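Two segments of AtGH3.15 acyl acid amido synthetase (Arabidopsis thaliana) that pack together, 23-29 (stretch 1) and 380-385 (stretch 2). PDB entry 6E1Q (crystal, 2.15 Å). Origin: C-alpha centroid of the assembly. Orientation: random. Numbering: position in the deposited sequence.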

# COMPACT_ATOMS: atom_id res chain seq x y z
N ASN A 23 11.82 -14.22 -22.43
CA ASN A 23 12.16 -15.62 -22.15
C ASN A 23 11.50 -16.11 -20.87
O ASN A 23 12.15 -16.69 -19.99
CB ASN A 23 13.67 -15.77 -22.10
CG ASN A 23 14.32 -15.23 -23.34
OD1 ASN A 23 13.94 -15.62 -24.44
ND2 ASN A 23 15.27 -14.32 -23.19
N VAL A 24 10.19 -15.89 -20.77
CA VAL A 24 9.50 -16.07 -19.50
C VAL A 24 9.47 -17.54 -19.10
O VAL A 24 9.81 -17.90 -17.97
CB VAL A 24 8.10 -15.45 -19.58
CG1 VAL A 24 7.38 -15.51 -18.23
CG2 VAL A 24 8.19 -13.98 -20.09
N LYS A 25 9.10 -18.42 -20.04
CA LYS A 25 8.96 -19.84 -19.71
C LYS A 25 10.30 -20.42 -19.27
O LYS A 25 10.39 -21.12 -18.25
CB LYS A 25 8.37 -20.59 -20.93
CG LYS A 25 8.10 -22.06 -20.67
CD LYS A 25 6.62 -22.27 -20.29
CE LYS A 25 6.32 -23.65 -19.70
NZ LYS A 25 5.06 -23.67 -18.89
N GLN A 26 11.37 -20.08 -20.00
CA GLN A 26 12.70 -20.59 -19.66
C GLN A 26 13.17 -20.05 -18.31
O GLN A 26 13.76 -20.78 -17.51
CB GLN A 26 13.69 -20.22 -20.76
CG GLN A 26 13.20 -20.55 -22.18
CD GLN A 26 12.53 -19.37 -22.89
OE1 GLN A 26 11.36 -19.05 -22.64
NE2 GLN A 26 13.27 -18.72 -23.78
N ILE A 27 12.94 -18.76 -18.04
CA ILE A 27 13.41 -18.19 -16.79
C ILE A 27 12.65 -18.79 -15.61
O ILE A 27 13.25 -19.19 -14.60
CB ILE A 27 13.29 -16.65 -16.81
CG1 ILE A 27 14.25 -16.08 -17.86
CG2 ILE A 27 13.62 -16.10 -15.43
CD1 ILE A 27 14.06 -14.59 -18.14
N GLN A 28 11.33 -18.86 -15.71
CA GLN A 28 10.54 -19.52 -14.67
C GLN A 28 11.06 -20.92 -14.36
O GLN A 28 11.32 -21.25 -13.19
CB GLN A 28 9.07 -19.57 -15.08
CG GLN A 28 8.35 -18.25 -14.85
CD GLN A 28 8.14 -17.96 -13.38
OE1 GLN A 28 7.21 -18.47 -12.77
NE2 GLN A 28 9.00 -17.13 -12.79
N ASP A 29 11.25 -21.75 -15.39
CA ASP A 29 11.71 -23.12 -15.15
C ASP A 29 13.10 -23.12 -14.54
O ASP A 29 13.41 -23.97 -13.68
CB ASP A 29 11.69 -23.93 -16.45
CG ASP A 29 10.28 -24.13 -17.00
OD1 ASP A 29 9.31 -23.67 -16.36
OD2 ASP A 29 10.15 -24.73 -18.09
N VAL A 380 -2.46 -22.59 -12.31
CA VAL A 380 -1.79 -22.60 -13.60
C VAL A 380 -0.44 -21.88 -13.47
O VAL A 380 -0.21 -21.09 -12.55
CB VAL A 380 -2.64 -21.94 -14.69
CG1 VAL A 380 -4.04 -22.59 -14.77
CG2 VAL A 380 -2.80 -20.48 -14.39
N ASP A 381 0.45 -22.20 -14.40
CA ASP A 381 1.73 -21.50 -14.53
C ASP A 381 1.52 -20.07 -15.02
O ASP A 381 0.49 -19.74 -15.62
CB ASP A 381 2.65 -22.24 -15.50
CG ASP A 381 3.39 -23.40 -14.86
OD1 ASP A 381 3.49 -23.43 -13.61
OD2 ASP A 381 3.87 -24.28 -15.60
N LEU A 382 2.52 -19.23 -14.76
CA LEU A 382 2.46 -17.82 -15.17
C LEU A 382 2.09 -17.67 -16.65
O LEU A 382 1.24 -16.86 -17.00
CB LEU A 382 3.80 -17.15 -14.88
CG LEU A 382 4.05 -15.72 -15.39
CD1 LEU A 382 3.17 -14.73 -14.68
CD2 LEU A 382 5.50 -15.36 -15.15
N VAL A 383 2.72 -18.46 -17.53
CA VAL A 383 2.47 -18.30 -18.97
C VAL A 383 1.14 -18.88 -19.43
O VAL A 383 0.74 -18.64 -20.58
CB VAL A 383 3.57 -18.97 -19.81
CG1 VAL A 383 4.93 -18.37 -19.47
CG2 VAL A 383 3.56 -20.47 -19.60
N ASP A 384 0.45 -19.63 -18.58
CA ASP A 384 -0.82 -20.28 -18.94
C ASP A 384 -2.03 -19.53 -18.43
O ASP A 384 -3.16 -20.02 -18.55
CB ASP A 384 -0.83 -21.70 -18.40
CG ASP A 384 0.22 -22.54 -19.03
OD1 ASP A 384 0.48 -22.31 -20.24
OD2 ASP A 384 0.81 -23.39 -18.34
N VAL A 385 -1.83 -18.36 -17.85
CA VAL A 385 -2.93 -17.54 -17.37
C VAL A 385 -3.85 -17.11 -18.53
O VAL A 385 -3.41 -16.99 -19.68
CB VAL A 385 -2.27 -16.36 -16.63
CG1 VAL A 385 -2.50 -15.04 -17.33
CG2 VAL A 385 -2.59 -16.37 -15.13
O HOH W 1 5.15 -20.51 -13.73

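This is a small side-chain contact between the first turns of a helix and a short 3-10 segment, made of an apolar patch, one salt bridge and one water bridge, with no direct hydrogen bond across it. The two stretches bury 264 Å² in total. They lie more than 350 residues apart in the same chain.

V24, L382 and V383 form the apolar part; all three point their CA-to-CB bonds toward the other stretch. V24 and L382 are buried. V24 CG1 lies 3.6 Å from L382 CD2 and 4.0 Å from V383 CG1, so one methyl of V24 meets both residues. Branched, uncharged side chains suit this place because they fill space and bring no polar group that would need a partner.

The CA-to-CB bond of K25 points sideways, but its long chain brings NZ nearer to the second stretch. K25 NZ forms a salt bridge with D381 OD2 at 3.6 Å, a rather long one. Lysine's length and charge let K25 reach this carboxylate. D384 adds a second negative charge nearby, with its OD2 4.3 Å from K25 NZ, beyond salt-bridge range. K25 NZ and K25 CD both lie 3.6 Å from V383 CG2, so the lysine chain covers part of this valine. K25 and V383 give up the most area here, 65 and 63 Å². Their CA atoms are 6.7 Å apart, the closest approach of the two backbones by this measure.

Q28 lies one helical turn after V24, and its backbone N bonds V24 O at 2.9 Å. Glutamine offers both an aliphatic CG, 4.1 Å from L382 CD2, and a carbonyl for the water bridge: water 1 donates to Q28 OE1 at 3.1 Å and accepts from L382 N at 3.1 Å. The 3-10 segment is held by D384 N bonding D381 O at 3.0 Å.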